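Local coordinates for protein glycerol-3-phosphate dehydrogenase [NAD(P)+] (Coxiella burnetii, PDB 3K96) that probably catalyses the NAD(P)H-dependent reduction of dihydroxyacetone phosphate to sn-glycerol 3-phosphate, the key precursor for phospholipid synthesis, at residues H113-I116 / T117-P121; G139-L143 / H144-A148. All coordinates share one frame; numbering follows the deposited sequence.

How the contacts relate
Two successive helices of the Rossmann-type nucleotide-binding domain illustrate how short-range contacts shape neighbouring elements that then pack together. Contact 1 covers the C-terminal part of helix 109-119, and contact 2 the loop leading into helix 143-151 and its first turns; their centres lie 12 Å apart. They meet through Ile116, whose CD1 comes 3.9 Å from Val147 CG2 and whose CG2 lies 4.0 Å from Val146 CG1. Contact 2 is the nearer to the predicted substrate site, the side chain of Leu143 being about 6 Å from that of Lys134. Around contact 1, Glu114 is about 11 Å, side chain to side chain, from Glu306, a predicted NADPH-binding residue.

Contact 1: residues H113-I116 / T117-P121; sequences HEVI and TRMKP
Met119 lays its sulfur against two residues of the preceding helical turn: SD is 3.9 Å from Val115 CG1 and 4.0 Å from Ile116 CD1. With CG beside the backbone N (chi1 -66°) and the chain straight at chi2, SD comes over that turn. This is the packed side of the segment, where all three side chains are buried. Val115 and Met119 both touch Leu35 of strand 32-35, Met119 also meets strand 102-105, and Ile116 turns to helix 143-151. The arrangement is that of the connecting helix in a beta-alpha-beta crossover, here between the parallel strands 102-105 and 128-131 of a Rossmann-type domain, with its apolar flank laid on the sheet.

The opposite character prevails around Arg118, an exposed residue. Its side chain is extended from CG to NE and folds back alongside that of Glu114, and Arg118 NH1 bonds to the backbone Glu114 O at 2.9 Å, with an N-H...O angle of 158°. The acceptor lies in the guanidinium plane. Arg118 N reaches the same oxygen at 3.1 Å, and the two donors approach from opposite faces of the carbonyl plane, so one oxygen is gripped twice. Next to it, Thr117 N binds His113 O at 2.9 Å (164°). Farther on, Lys120 turns its amine to a salt bridge with Glu150 of helix 143-151.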
ATOM      1  N   HIS A 113     -14.853 -12.093  23.150  0.60 29.65           N
ATOM      2  CA  HIS A 113     -15.923 -12.941  23.673  0.60 30.11           C
ATOM      3  C   HIS A 113     -16.040 -12.830  25.203  0.60 29.81           C
ATOM      4  O   HIS A 113     -17.122 -12.587  25.737  0.60 28.58           O
ATOM      5  CB  HIS A 113     -15.683 -14.395  23.292  0.60 30.73           C
ATOM      6  CG  HIS A 113     -16.664 -15.346  23.899  0.60 31.22           C
ATOM      7  ND1 HIS A 113     -16.409 -16.031  25.068  0.60 34.94           N
ATOM      8  CD2 HIS A 113     -17.904 -15.721  23.506  0.60 34.43           C
ATOM      9  CE1 HIS A 113     -17.449 -16.795  25.364  0.60 34.09           C
ATOM     10  NE2 HIS A 113     -18.371 -16.620  24.435  0.60 34.48           N
ATOM     11  N   GLU A 114     -14.916 -13.013  25.892  0.60 30.12           N
ATOM     12  CA  GLU A 114     -14.889 -12.951  27.352  0.60 30.02           C
ATOM     13  C   GLU A 114     -15.469 -11.650  27.905  0.60 29.63           C
ATOM     14  O   GLU A 114     -16.259 -11.661  28.855  0.60 29.08           O
ATOM     15  CB  GLU A 114     -13.462 -13.138  27.890  0.60 30.91           C
ATOM     16  CG  GLU A 114     -12.907 -14.584  27.863  0.60 32.23           C
ATOM     17  CD  GLU A 114     -12.488 -15.087  26.484  0.60 36.74           C
ATOM     18  OE1 GLU A 114     -12.385 -14.289  25.514  0.60 37.26           O
ATOM     19  OE2 GLU A 114     -12.236 -16.304  26.386  0.60 40.09           O
ATOM     20  N   VAL A 115     -15.071 -10.534  27.308  1.00 29.80           N
ATOM     21  CA  VAL A 115     -15.519  -9.222  27.739  1.00 30.39           C
ATOM     22  C   VAL A 115     -17.033  -9.073  27.489  1.00 30.39           C
ATOM     23  O   VAL A 115     -17.764  -8.617  28.363  1.00 28.54           O
ATOM     24  CB  VAL A 115     -14.768  -8.087  27.034  1.00 31.64           C
ATOM     25  CG1 VAL A 115     -15.300  -6.749  27.513  1.00 30.64           C
ATOM     26  CG2 VAL A 115     -13.280  -8.206  27.311  1.00 32.58           C
ATOM     27  N   ILE A 116     -17.500  -9.460  26.302  1.00 29.03           N
ATOM     28  CA  ILE A 116     -18.926  -9.374  25.995  1.00 29.29           C
ATOM     29  C   ILE A 116     -19.735 -10.215  27.001  1.00 30.57           C
ATOM     30  O   ILE A 116     -20.740  -9.766  27.516  1.00 29.82           O
ATOM     31  CB  ILE A 116     -19.213  -9.821  24.559  1.00 29.90           C
ATOM     32  CG1 ILE A 116     -18.689  -8.764  23.553  1.00 28.85           C
ATOM     33  CG2 ILE A 116     -20.708 -10.030  24.328  1.00 27.98           C
ATOM     34  CD1 ILE A 116     -19.278  -7.340  23.737  1.00 29.60           C
ATOM     35  N   THR A 117     -19.253 -11.419  27.301  1.00 31.35           N
ATOM     36  CA  THR A 117     -19.924 -12.289  28.235  1.00 31.47           C
ATOM     37  C   THR A 117     -20.113 -11.592  29.601  1.00 31.85           C
ATOM     38  O   THR A 117     -21.200 -11.609  30.184  1.00 31.49           O
ATOM     39  CB  THR A 117     -19.162 -13.615  28.399  1.00 32.17           C
ATOM     40  OG1 THR A 117     -19.169 -14.350  27.158  1.00 30.13           O
ATOM     41  CG2 THR A 117     -19.810 -14.481  29.485  1.00 29.05           C
ATOM     42  N   ARG A 118     -19.046 -10.966  30.073  1.00 31.44           N
ATOM     43  CA  ARG A 118     -19.026 -10.278  31.351  1.00 32.31           C
ATOM     44  C   ARG A 118     -19.855  -9.001  31.367  1.00 32.00           C
ATOM     45  O   ARG A 118     -20.237  -8.509  32.434  1.00 31.29           O
ATOM     46  CB  ARG A 118     -17.579 -10.029  31.745  1.00 33.12           C
ATOM     47  CG  ARG A 118     -16.929 -11.340  32.102  1.00 38.61           C
ATOM     48  CD  ARG A 118     -15.416 -11.340  32.148  1.00 43.41           C
ATOM     49  NE  ARG A 118     -14.950 -12.652  32.629  1.00 45.85           N
ATOM     50  CZ  ARG A 118     -14.998 -13.790  31.925  1.00 48.31           C
ATOM     51  NH1 ARG A 118     -15.515 -13.825  30.685  1.00 50.80           N
ATOM     52  NH2 ARG A 118     -14.554 -14.917  32.476  1.00 45.15           N
ATOM     53  N   MET A 119     -20.163  -8.479  30.190  1.00 30.21           N
ATOM     54  CA  MET A 119     -20.993  -7.306  30.115  1.00 30.46           C
ATOM     55  C   MET A 119     -22.474  -7.646  30.193  1.00 29.67           C
ATOM     56  O   MET A 119     -23.272  -6.745  30.387  1.00 28.84           O
ATOM     57  CB  MET A 119     -20.743  -6.553  28.820  1.00 30.15           C
ATOM     58  CG  MET A 119     -19.351  -5.979  28.738  1.00 32.92           C
ATOM     59  SD  MET A 119     -18.920  -5.317  27.114  1.00 33.55           S
ATOM     60  CE  MET A 119     -20.122  -4.004  26.916  1.00 29.19           C
ATOM     61  N   LYS A 120     -22.851  -8.918  30.039  1.00 29.75           N
ATOM     62  CA  LYS A 120     -24.290  -9.260  30.010  1.00 30.74           C
ATOM     63  C   LYS A 120     -25.137  -8.686  31.146  1.00 30.23           C
ATOM     64  O   LYS A 120     -26.178  -8.122  30.881  1.00 30.02           O
ATOM     65  CB  LYS A 120     -24.542 -10.761  29.856  1.00 30.28           C
ATOM     66  CG  LYS A 120     -24.218 -11.251  28.445  1.00 33.75           C
ATOM     67  CD  LYS A 120     -24.430 -12.723  28.271  1.00 35.08           C
ATOM     68  CE  LYS A 120     -24.196 -13.136  26.828  1.00 37.42           C
ATOM     69  NZ  LYS A 120     -24.514 -14.558  26.638  1.00 36.47           N
ATOM     70  N   PRO A 121     -24.688  -8.812  32.401  1.00 30.31           N
ATOM     71  CA  PRO A 121     -25.510  -8.282  33.487  1.00 31.63           C
ATOM     72  C   PRO A 121     -25.426  -6.787  33.634  1.00 32.21           C
ATOM     73  O   PRO A 121     -26.065  -6.244  34.513  1.00 32.20           O
ATOM     74  CB  PRO A 121     -24.903  -8.916  34.741  1.00 32.93           C
ATOM     75  CG  PRO A 121     -23.959  -9.960  34.257  1.00 32.86           C
ATOM     76  CD  PRO A 121     -23.550  -9.586  32.893  1.00 30.11           C
TER

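Contact 2: residues G139-L143 / H144-A148; sequences GSRLL and HEVVA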
ATOM      1  N   GLY A 139     -14.875 -18.837  17.802  1.00 33.35           N
ATOM      2  CA  GLY A 139     -15.862 -19.489  16.947  1.00 33.34           C
ATOM      3  C   GLY A 139     -15.944 -18.868  15.552  1.00 33.53           C
ATOM      4  O   GLY A 139     -16.902 -19.108  14.802  1.00 32.34           O
ATOM      5  N   SER A 140     -14.924 -18.097  15.189  1.00 32.56           N
ATOM      6  CA  SER A 140     -14.910 -17.414  13.913  1.00 32.55           C
ATOM      7  C   SER A 140     -16.118 -16.496  13.781  1.00 31.48           C
ATOM      8  O   SER A 140     -16.725 -16.420  12.717  1.00 31.91           O
ATOM      9  CB  SER A 140     -14.891 -18.426  12.764  1.00 33.19           C
ATOM     10  OG  SER A 140     -13.753 -19.246  12.881  1.00 36.23           O
ATOM     11  N   ARG A 141     -16.442 -15.764  14.847  1.00 30.01           N
ATOM     12  CA  ARG A 141     -17.603 -14.883  14.827  1.00 29.59           C
ATOM     13  C   ARG A 141     -17.258 -13.428  14.546  1.00 28.76           C
ATOM     14  O   ARG A 141     -16.291 -12.898  15.071  1.00 27.73           O
ATOM     15  CB  ARG A 141     -18.356 -14.979  16.171  1.00 29.96           C
ATOM     16  CG  ARG A 141     -18.846 -16.392  16.476  1.00 30.29           C
ATOM     17  CD  ARG A 141     -19.448 -16.497  17.883  1.00 29.97           C
ATOM     18  NE  ARG A 141     -20.701 -15.758  18.037  1.00 29.65           N
ATOM     19  CZ  ARG A 141     -21.314 -15.576  19.207  1.00 29.92           C
ATOM     20  NH1 ARG A 141     -20.795 -16.081  20.322  1.00 27.85           N
ATOM     21  NH2 ARG A 141     -22.456 -14.910  19.266  1.00 30.16           N
ATOM     22  N   LEU A 142     -18.052 -12.794  13.686  1.00 28.52           N
ATOM     23  CA  LEU A 142     -17.886 -11.383  13.414  1.00 28.85           C
ATOM     24  C   LEU A 142     -18.220 -10.674  14.723  1.00 28.71           C
ATOM     25  O   LEU A 142     -19.090 -11.110  15.463  1.00 29.19           O
ATOM     26  CB  LEU A 142     -18.772 -10.903  12.261  1.00 29.99           C
ATOM     27  CG  LEU A 142     -18.184 -11.151  10.862  1.00 33.61           C
ATOM     28  CD1 LEU A 142     -18.345 -12.610  10.488  1.00 30.06           C
ATOM     29  CD2 LEU A 142     -18.841 -10.275   9.840  1.00 40.30           C
ATOM     30  N   LEU A 143     -17.505  -9.599  15.009  1.00 28.68           N
ATOM     31  CA  LEU A 143     -17.675  -8.908  16.254  1.00 28.09           C
ATOM     32  C   LEU A 143     -19.059  -8.344  16.427  1.00 28.96           C
ATOM     33  O   LEU A 143     -19.583  -8.402  17.538  1.00 30.70           O
ATOM     34  CB  LEU A 143     -16.603  -7.840  16.429  1.00 28.09           C
ATOM     35  CG  LEU A 143     -15.148  -8.375  16.392  1.00 28.52           C
ATOM     36  CD1 LEU A 143     -14.139  -7.258  16.317  1.00 25.66           C
ATOM     37  CD2 LEU A 143     -14.852  -9.288  17.563  1.00 28.94           C
ATOM     38  N   HIS A 144     -19.675  -7.807  15.374  1.00 29.47           N
ATOM     39  CA  HIS A 144     -21.027  -7.234  15.534  1.00 29.31           C
ATOM     40  C   HIS A 144     -22.039  -8.329  15.844  1.00 29.60           C
ATOM     41  O   HIS A 144     -23.053  -8.089  16.514  1.00 29.33           O
ATOM     42  CB  HIS A 144     -21.478  -6.446  14.308  1.00 29.66           C
ATOM     43  CG  HIS A 144     -21.913  -7.303  13.171  1.00 31.12           C
ATOM     44  ND1 HIS A 144     -21.092  -7.611  12.115  1.00 35.69           N
ATOM     45  CD2 HIS A 144     -23.083  -7.949  12.938  1.00 37.12           C
ATOM     46  CE1 HIS A 144     -21.732  -8.405  11.273  1.00 36.98           C
ATOM     47  NE2 HIS A 144     -22.942  -8.630  11.753  1.00 36.31           N
ATOM     48  N   GLU A 145     -21.777  -9.534  15.351  1.00 27.86           N
ATOM     49  CA  GLU A 145     -22.647 -10.646  15.609  1.00 27.90           C
ATOM     50  C   GLU A 145     -22.535 -11.084  17.081  1.00 28.37           C
ATOM     51  O   GLU A 145     -23.563 -11.389  17.732  1.00 27.22           O
ATOM     52  CB  GLU A 145     -22.393 -11.796  14.621  1.00 28.20           C
ATOM     53  CG  GLU A 145     -23.380 -12.937  14.768  1.00 31.28           C
ATOM     54  CD  GLU A 145     -22.940 -13.975  15.767  1.00 32.66           C
ATOM     55  OE1 GLU A 145     -21.774 -14.416  15.653  1.00 32.53           O
ATOM     56  OE2 GLU A 145     -23.753 -14.384  16.636  1.00 31.01           O
ATOM     57  N   VAL A 146     -21.318 -11.087  17.623  1.00 27.42           N
ATOM     58  CA  VAL A 146     -21.151 -11.432  19.019  1.00 27.21           C
ATOM     59  C   VAL A 146     -21.888 -10.376  19.854  1.00 28.61           C
ATOM     60  O   VAL A 146     -22.624 -10.709  20.785  1.00 27.52           O
ATOM     61  CB  VAL A 146     -19.693 -11.478  19.440  1.00 28.94           C
ATOM     62  CG1 VAL A 146     -19.595 -11.775  20.926  1.00 27.73           C
ATOM     63  CG2 VAL A 146     -18.895 -12.527  18.579  1.00 24.83           C
ATOM     64  N   VAL A 147     -21.713  -9.106  19.506  1.00 28.06           N
ATOM     65  CA  VAL A 147     -22.371  -8.062  20.248  1.00 27.33           C
ATOM     66  C   VAL A 147     -23.912  -8.200  20.143  1.00 28.95           C
ATOM     67  O   VAL A 147     -24.612  -8.250  21.168  1.00 26.63           O
ATOM     68  CB  VAL A 147     -21.919  -6.645  19.829  1.00 27.53           C
ATOM     69  CG1 VAL A 147     -22.762  -5.611  20.545  1.00 26.85           C
ATOM     70  CG2 VAL A 147     -20.415  -6.391  20.150  1.00 25.44           C
ATOM     71  N   ALA A 148     -24.427  -8.296  18.918  1.00 28.21           N
ATOM     72  CA  ALA A 148     -25.873  -8.381  18.702  1.00 28.89           C
ATOM     73  C   ALA A 148     -26.504  -9.640  19.318  1.00 29.78           C
ATOM     74  O   ALA A 148     -27.500  -9.551  20.048  1.00 29.78           O
ATOM     75  CB  ALA A 148     -26.208  -8.288  17.206  1.00 27.13           C
TER
HETATM   76  O   HOH W   1     -20.530 -14.367  13.239  1.00 29.51           O
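Arg141 grips the carboxylate of Glu145 side-on with two nitrogens, one for each oxygen. Arg141 NE meets Glu145 OE1 at 2.9 Å in a nearly straight bond (172°), arriving on the syn side of that oxygen, while Arg141 NH2 reaches Glu145 OE2 at 3.0 Å from above the carboxylate plane. Both oxygens lie close to the guanidinium plane, but the two flat groups are turned 31° against each other. A bend at chi3 (68°) swings the arginine's end toward the acid, and one face of the guanidinium is covered toward its rim by Val146 CG2, which also touches Arg141 CB at 3.5 Å.

A water ties the pair to the main chain, accepting from Leu142 N and donating to Glu145 OE1 at 2.7 Å. Leu142 is the N-cap of helix 143-151, and its carbonyl oxygen takes the bond from Val146 N (3.1 Å) that starts the first turn. Its side chain runs beside His144, Leu142 CD2 lying 3.7 Å from His144 CE1, while ND1 of the histidine is bonded to Glu210 of helix 206-228. Farther out, Thr149 OG1 holds Glu145 OE2, and Glu150 forms a second salt bridge with Arg141 NH2. A G1 beta bulge at Ser140 and Arg141 precedes the helix. Near the positive helix end Glu145 is likely to stay ionised, as is Glu150 through its salt bridges with Arg141 and Lys120.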